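Local atomic coordinates of glutathione s-transferase (Oryza sativa, PDB entry 1OYJ), a protein that conjugates reduced glutathione to a wide range of hydrophobic electrophiles, acting as a tau-class plant glutathione transferase. Residues 174-177 with 178-181; 195-198 with 199-202. All coordinates share one frame; numbering follows the deposited sequence.

Interaction 1: 174-177 with 178-181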
ATOM      1  N   ALA A 174      17.893 -10.259  -5.847  1.00 17.66           N
ATOM      2  CA  ALA A 174      18.140 -11.297  -6.801  1.00 18.68           C
ATOM      3  C   ALA A 174      17.973 -10.872  -8.289  1.00 18.42           C
ATOM      4  O   ALA A 174      18.405 -11.615  -9.170  1.00 17.88           O
ATOM      5  CB  ALA A 174      17.254 -12.481  -6.564  1.00 19.81           C
ATOM      6  N   TRP A 175      17.359  -9.723  -8.499  1.00 18.27           N
ATOM      7  CA  TRP A 175      17.165  -9.118  -9.798  1.00 17.71           C
ATOM      8  C   TRP A 175      18.186  -8.044 -10.060  1.00 19.48           C
ATOM      9  O   TRP A 175      18.197  -7.477 -11.161  1.00 21.40           O
ATOM     10  CB  TRP A 175      15.735  -8.540  -9.872  1.00 19.20           C
ATOM     11  CG  TRP A 175      14.656  -9.534  -9.635  1.00 16.73           C
ATOM     12  CD1 TRP A 175      14.418 -10.187  -8.534  1.00 19.63           C
ATOM     13  CD2 TRP A 175      13.677  -9.994 -10.576  1.00 21.41           C
ATOM     14  NE1 TRP A 175      13.340 -11.019  -8.674  1.00 16.92           N
ATOM     15  CE2 TRP A 175      12.870 -10.912  -9.931  1.00 19.40           C
ATOM     16  CE3 TRP A 175      13.399  -9.711 -11.885  1.00 22.26           C
ATOM     17  CZ2 TRP A 175      11.792 -11.535 -10.547  1.00 23.36           C
ATOM     18  CZ3 TRP A 175      12.365 -10.385 -12.490  1.00 21.39           C
ATOM     19  CH2 TRP A 175      11.575 -11.245 -11.822  1.00 21.36           C
ATOM     20  N   PHE A 176      19.053  -7.723  -9.098  1.00 18.69           N
ATOM     21  CA  PHE A 176      19.959  -6.591  -9.316  1.00 20.37           C
ATOM     22  C   PHE A 176      20.827  -6.845 -10.582  1.00 19.99           C
ATOM     23  O   PHE A 176      21.009  -5.983 -11.426  1.00 19.10           O
ATOM     24  CB  PHE A 176      20.854  -6.273  -8.118  1.00 21.95           C
ATOM     25  CG  PHE A 176      20.166  -5.484  -6.997  1.00 20.93           C
ATOM     26  CD1 PHE A 176      18.826  -5.132  -7.066  1.00 19.67           C
ATOM     27  CD2 PHE A 176      20.882  -5.164  -5.851  1.00 22.85           C
ATOM     28  CE1 PHE A 176      18.226  -4.471  -6.042  1.00 22.20           C
ATOM     29  CE2 PHE A 176      20.227  -4.413  -4.834  1.00 20.43           C
ATOM     30  CZ  PHE A 176      18.947  -4.131  -4.929  1.00 21.34           C
ATOM     31  N   TYR A 177      21.255  -8.080 -10.726  1.00 19.87           N
ATOM     32  CA  TYR A 177      22.130  -8.472 -11.820  1.00 19.48           C
ATOM     33  C   TYR A 177      21.438  -8.222 -13.118  1.00 19.40           C
ATOM     34  O   TYR A 177      22.040  -7.637 -13.998  1.00 18.58           O
ATOM     35  CB  TYR A 177      22.623  -9.934 -11.667  1.00 20.27           C
ATOM     36  CG  TYR A 177      23.411 -10.436 -12.887  1.00 23.22           C
ATOM     37  CD1 TYR A 177      24.698  -9.953 -13.172  1.00 25.78           C
ATOM     38  CD2 TYR A 177      22.863 -11.345 -13.765  1.00 25.62           C
ATOM     39  CE1 TYR A 177      25.442 -10.412 -14.338  1.00 29.55           C
ATOM     40  CE2 TYR A 177      23.589 -11.818 -14.884  1.00 27.81           C
ATOM     41  CZ  TYR A 177      24.881 -11.343 -15.171  1.00 31.87           C
ATOM     42  OH  TYR A 177      25.598 -11.786 -16.291  1.00 35.92           O
ATOM     43  N   SER A 178      20.177  -8.630 -13.219  1.00 18.30           N
ATOM     44  CA  SER A 178      19.374  -8.412 -14.384  1.00 19.37           C
ATOM     45  C   SER A 178      19.155  -6.905 -14.661  1.00 20.40           C
ATOM     46  O   SER A 178      19.153  -6.504 -15.826  1.00 20.66           O
ATOM     47  CB  SER A 178      18.025  -9.144 -14.245  1.00 19.62           C
ATOM     48  OG  SER A 178      18.198 -10.549 -14.155  1.00 21.85           O
ATOM     49  N   TYR A 179      18.995  -6.114 -13.612  1.00 19.91           N
ATOM     50  CA  TYR A 179      18.846  -4.676 -13.790  1.00 21.28           C
ATOM     51  C   TYR A 179      20.127  -4.128 -14.371  1.00 21.89           C
ATOM     52  O   TYR A 179      20.062  -3.247 -15.227  1.00 22.62           O
ATOM     53  CB  TYR A 179      18.612  -3.935 -12.483  1.00 21.03           C
ATOM     54  CG  TYR A 179      17.346  -4.302 -11.732  1.00 20.93           C
ATOM     55  CD1 TYR A 179      16.307  -4.917 -12.334  1.00 20.63           C
ATOM     56  CD2 TYR A 179      17.208  -3.966 -10.450  1.00 24.92           C
ATOM     57  CE1 TYR A 179      15.181  -5.264 -11.604  1.00 21.01           C
ATOM     58  CE2 TYR A 179      16.096  -4.266  -9.755  1.00 24.56           C
ATOM     59  CZ  TYR A 179      15.109  -4.924 -10.327  1.00 22.46           C
ATOM     60  OH  TYR A 179      13.981  -5.209  -9.544  1.00 27.31           O
ATOM     61  N   GLU A 180      21.261  -4.644 -13.877  1.00 22.07           N
ATOM     62  CA  GLU A 180      22.584  -4.255 -14.364  1.00 23.09           C
ATOM     63  C   GLU A 180      22.826  -4.501 -15.807  1.00 23.21           C
ATOM     64  O   GLU A 180      23.263  -3.574 -16.554  1.00 21.95           O
ATOM     65  CB  GLU A 180      23.755  -4.855 -13.557  1.00 24.11           C
ATOM     66  CG  GLU A 180      23.872  -4.255 -12.173  1.00 23.23           C
ATOM     67  CD  GLU A 180      24.867  -4.949 -11.258  1.00 24.78           C
ATOM     68  OE1 GLU A 180      25.176  -6.125 -11.474  1.00 26.61           O
ATOM     69  OE2 GLU A 180      25.357  -4.282 -10.356  1.00 28.86           O
ATOM     70  N   ARG A 181      22.492  -5.699 -16.244  1.00 24.05           N
ATOM     71  CA  ARG A 181      22.752  -6.036 -17.609  1.00 25.76           C
ATOM     72  C   ARG A 181      21.772  -5.322 -18.530  1.00 24.89           C
ATOM     73  O   ARG A 181      22.153  -4.850 -19.586  1.00 22.24           O
ATOM     74  CB  ARG A 181      22.663  -7.567 -17.793  1.00 27.11           C
ATOM     75  CG  ARG A 181      23.781  -8.299 -17.026  1.00 33.33           C
ATOM     76  CD  ARG A 181      24.433  -9.377 -17.737  1.00 40.32           C
ATOM     77  NE  ARG A 181      25.132  -8.995 -18.962  1.00 43.19           N
ATOM     78  CZ  ARG A 181      25.028  -9.680 -20.096  1.00 49.44           C
ATOM     79  NH1 ARG A 181      25.722  -9.333 -21.175  1.00 50.64           N
ATOM     80  NH2 ARG A 181      24.208 -10.723 -20.164  1.00 51.27           N
TER
HETATM   81  O   HOH W   1      19.348 -11.271 -11.733  1.00 28.68           O
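Tyr177 and Arg181, one helical turn apart, run side by side in the same direction, and the aliphatic part of the arginine covers one face of the phenol ring. Arg181 CG stands 4.0 Å from the centroid of the Tyr177 ring, a CH-pi contact offset toward the rim. The tyrosine gets there because its CG is anti to the backbone N (chi1 173°), which swings the ring along the helix toward the next turn. The Tyr177 ring also packs edge-to-face with Tyr218 of helix 214-229.

Tyr179 packs back on the two residues three and four places before it. Its ring lies across the start of the turn, with Trp175 O 3.3 Å above one face near the rim, Trp175 CB 3.7 Å from Tyr179 CZ, and Phe176 CD1 3.9 Å from Tyr179 CD2. Leu115, Leu122 and Trp123 of helix 97-124 and Met137 of helix 127-148 pack on the same side chain; an alanine here would probably leave a gap between these helices and strip Trp175 CB and Phe176 of their aromatic neighbour.

Behind the side chains, Tyr179 N, Glu180 N and Arg181 N each bond to the carbonyl four residues earlier, Glu180 N reaching Phe176 O at 2.8 Å. A water accepts a hydrogen bond from Ser178 OG and donates one to Ala174 O, 2.8 Å from each of the two oxygens. Separately, Glu180 OE2 accepts a hydrogen bond from Val187 N. This is i to i+3 and i to i+4 packing where the chain enters helix 176-183 and along its first turns, in the all-helical C-terminal domain of the glutathione transferase fold.

Interaction 2: 195-198 with 199-202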
ATOM      1  N   ALA A 195      24.518  -2.197  -2.260  1.00 18.91           N
ATOM      2  CA  ALA A 195      25.141  -3.437  -2.658  1.00 20.31           C
ATOM      3  C   ALA A 195      25.697  -4.236  -1.448  1.00 19.21           C
ATOM      4  O   ALA A 195      25.553  -5.433  -1.399  1.00 18.45           O
ATOM      5  CB  ALA A 195      26.264  -3.154  -3.694  1.00 20.46           C
ATOM      6  N   ALA A 196      26.277  -3.515  -0.480  1.00 17.89           N
ATOM      7  CA  ALA A 196      26.823  -4.095   0.724  1.00 17.56           C
ATOM      8  C   ALA A 196      25.676  -4.641   1.550  1.00 17.73           C
ATOM      9  O   ALA A 196      25.777  -5.751   2.067  1.00 16.11           O
ATOM     10  CB  ALA A 196      27.575  -3.006   1.545  1.00 16.89           C
ATOM     11  N   TRP A 197      24.592  -3.864   1.618  1.00 15.43           N
ATOM     12  CA  TRP A 197      23.386  -4.353   2.305  1.00 17.39           C
ATOM     13  C   TRP A 197      22.871  -5.663   1.635  1.00 15.81           C
ATOM     14  O   TRP A 197      22.550  -6.655   2.349  1.00 15.56           O
ATOM     15  CB  TRP A 197      22.280  -3.293   2.361  1.00 16.96           C
ATOM     16  CG  TRP A 197      20.953  -3.786   2.787  1.00 17.81           C
ATOM     17  CD1 TRP A 197      20.460  -3.885   4.044  1.00 18.85           C
ATOM     18  CD2 TRP A 197      19.929  -4.226   1.929  1.00 16.10           C
ATOM     19  NE1 TRP A 197      19.198  -4.419   4.000  1.00 18.17           N
ATOM     20  CE2 TRP A 197      18.839  -4.572   2.708  1.00 16.04           C
ATOM     21  CE3 TRP A 197      19.810  -4.267   0.556  1.00 15.95           C
ATOM     22  CZ2 TRP A 197      17.679  -5.084   2.181  1.00 19.33           C
ATOM     23  CZ3 TRP A 197      18.670  -4.687   0.022  1.00 19.70           C
ATOM     24  CH2 TRP A 197      17.585  -5.098   0.832  1.00 19.41           C
ATOM     25  N   ALA A 198      22.856  -5.684   0.309  1.00 16.36           N
ATOM     26  CA  ALA A 198      22.381  -6.894  -0.390  1.00 17.89           C
ATOM     27  C   ALA A 198      23.312  -8.092  -0.055  1.00 17.30           C
ATOM     28  O   ALA A 198      22.867  -9.192   0.236  1.00 15.92           O
ATOM     29  CB  ALA A 198      22.280  -6.654  -1.904  1.00 17.71           C
ATOM     30  N   ARG A 199      24.630  -7.846   0.052  1.00 17.39           N
ATOM     31  CA  ARG A 199      25.566  -8.963   0.359  1.00 19.47           C
ATOM     32  C   ARG A 199      25.338  -9.472   1.805  1.00 19.99           C
ATOM     33  O   ARG A 199      25.316 -10.675   2.077  1.00 21.81           O
ATOM     34  CB  ARG A 199      27.033  -8.541   0.178  1.00 19.49           C
ATOM     35  CG  ARG A 199      27.468  -8.425  -1.231  1.00 20.32           C
ATOM     36  CD  ARG A 199      28.938  -8.173  -1.415  1.00 22.33           C
ATOM     37  NE  ARG A 199      29.468  -7.028  -0.669  1.00 23.79           N
ATOM     38  CZ  ARG A 199      29.538  -5.793  -1.147  1.00 20.75           C
ATOM     39  NH1 ARG A 199      29.061  -5.507  -2.332  1.00 21.49           N
ATOM     40  NH2 ARG A 199      30.087  -4.841  -0.444  1.00 23.45           N
ATOM     41  N   ARG A 200      25.145  -8.548   2.737  1.00 20.38           N
ATOM     42  CA  ARG A 200      24.877  -8.879   4.164  1.00 21.34           C
ATOM     43  C   ARG A 200      23.573  -9.733   4.266  1.00 21.75           C
ATOM     44  O   ARG A 200      23.544 -10.804   4.800  1.00 19.46           O
ATOM     45  CB  ARG A 200      24.687  -7.543   4.899  1.00 21.75           C
ATOM     46  CG  ARG A 200      24.239  -7.471   6.387  1.00 29.11           C
ATOM     47  CD  ARG A 200      24.431  -5.961   6.994  1.00 36.94           C
ATOM     48  NE  ARG A 200      25.519  -5.252   6.338  1.00 33.04           N
ATOM     49  CZ  ARG A 200      25.463  -4.122   5.626  1.00 30.70           C
ATOM     50  NH1 ARG A 200      24.403  -3.344   5.548  1.00 25.53           N
ATOM     51  NH2 ARG A 200      26.594  -3.696   5.053  1.00 33.73           N
ATOM     52  N   CYS A 201      22.504  -9.225   3.666  1.00 20.18           N
ATOM     53  CA  CYS A 201      21.269  -9.954   3.664  1.00 20.78           C
ATOM     54  C   CYS A 201      21.461 -11.366   3.052  1.00 21.02           C
ATOM     55  O   CYS A 201      20.850 -12.335   3.516  1.00 20.70           O
ATOM     56  CB  CYS A 201      20.168  -9.173   2.966  1.00 21.57           C
ATOM     57  SG  CYS A 201      19.650  -7.675   3.898  1.00 23.94           S
ATOM     58  N   GLY A 202      22.315 -11.447   2.050  1.00 20.64           N
ATOM     59  CA  GLY A 202      22.488 -12.660   1.295  1.00 23.54           C
ATOM     60  C   GLY A 202      23.115 -13.798   2.090  1.00 24.10           C
ATOM     61  O   GLY A 202      23.202 -14.920   1.605  1.00 26.88           O
TER
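Arg199, Trp197 and Arg200 carry most of this contact, a set of i to i+3 and i to i+4 packings in the last turns of helix 192-201, in the helical C-terminal domain of the glutathione transferase fold. Arg199 folds back over the preceding turn: its chain bends at chi3 (-53°), laying one guanidinium face on the backbone of Ala195 and Ala196. Ala196 CA sits 3.5 Å from Arg199 NH2, and the methyl of Ala195 lies near NH1. That same NH1 makes a salt bridge to Glu188 of helix 187-190, so the charged end links helix 192-201 to helix 187-190.

Arg200 leaves the helix differently, its CG anti to the backbone N (chi1 173°), and its guanidinium turns one face to Ala196 O and Trp197 CA. Arg200 NH1 lies 3.8 Å from Trp197 CB and near the plane of the indole, at its edge, while NH2 approaches the Ala196 methyl. Arg200 NH1 donates a hydrogen bond to Glu152 O, which ties the arginine to the chain beyond helix 127-148. The Ala196 methyl is thus shared, with Arg199 NH2 and Arg200 NH2 each 3.7 Å from its CB.

Along the backbone, Arg199, Arg200, Cys201 and Gly202 each donate N-H to the carbonyl four residues earlier; the bond from Cys201 N to Trp197 O is almost straight, at 176°. Trp197 itself faces the interior: NE1 bonds to Asp166 OD1 and the ring packs edge-to-face with Phe154. Cys201 brings its sulfur over a face of this indole in a sulfur-aromatic contact, SG 3.6 Å from the centroid of the five-membered ring and 3.3 Å from Trp197 NE1.

Following the chain from the N terminus, interaction 1 is complete before interaction 2 begins; both are local, each confined to one helix and its immediate flank, so neither encloses a long loop and they do not nest or cross. Between them the chain passes through the end of helix 176-183 and helix 187-190 before entering helix 192-201. Their centres lie about 14 Å apart, yet they touch, with Phe176 CE2 4.2 Å from Ala198 CB. Residues 174-181 look toward helices 97-124, 127-148 and 214-229, while 195-202 reach helix 187-190, Glu152 and Asp166 of helix 164-169. Together they join these parts of the C-terminal helical domain.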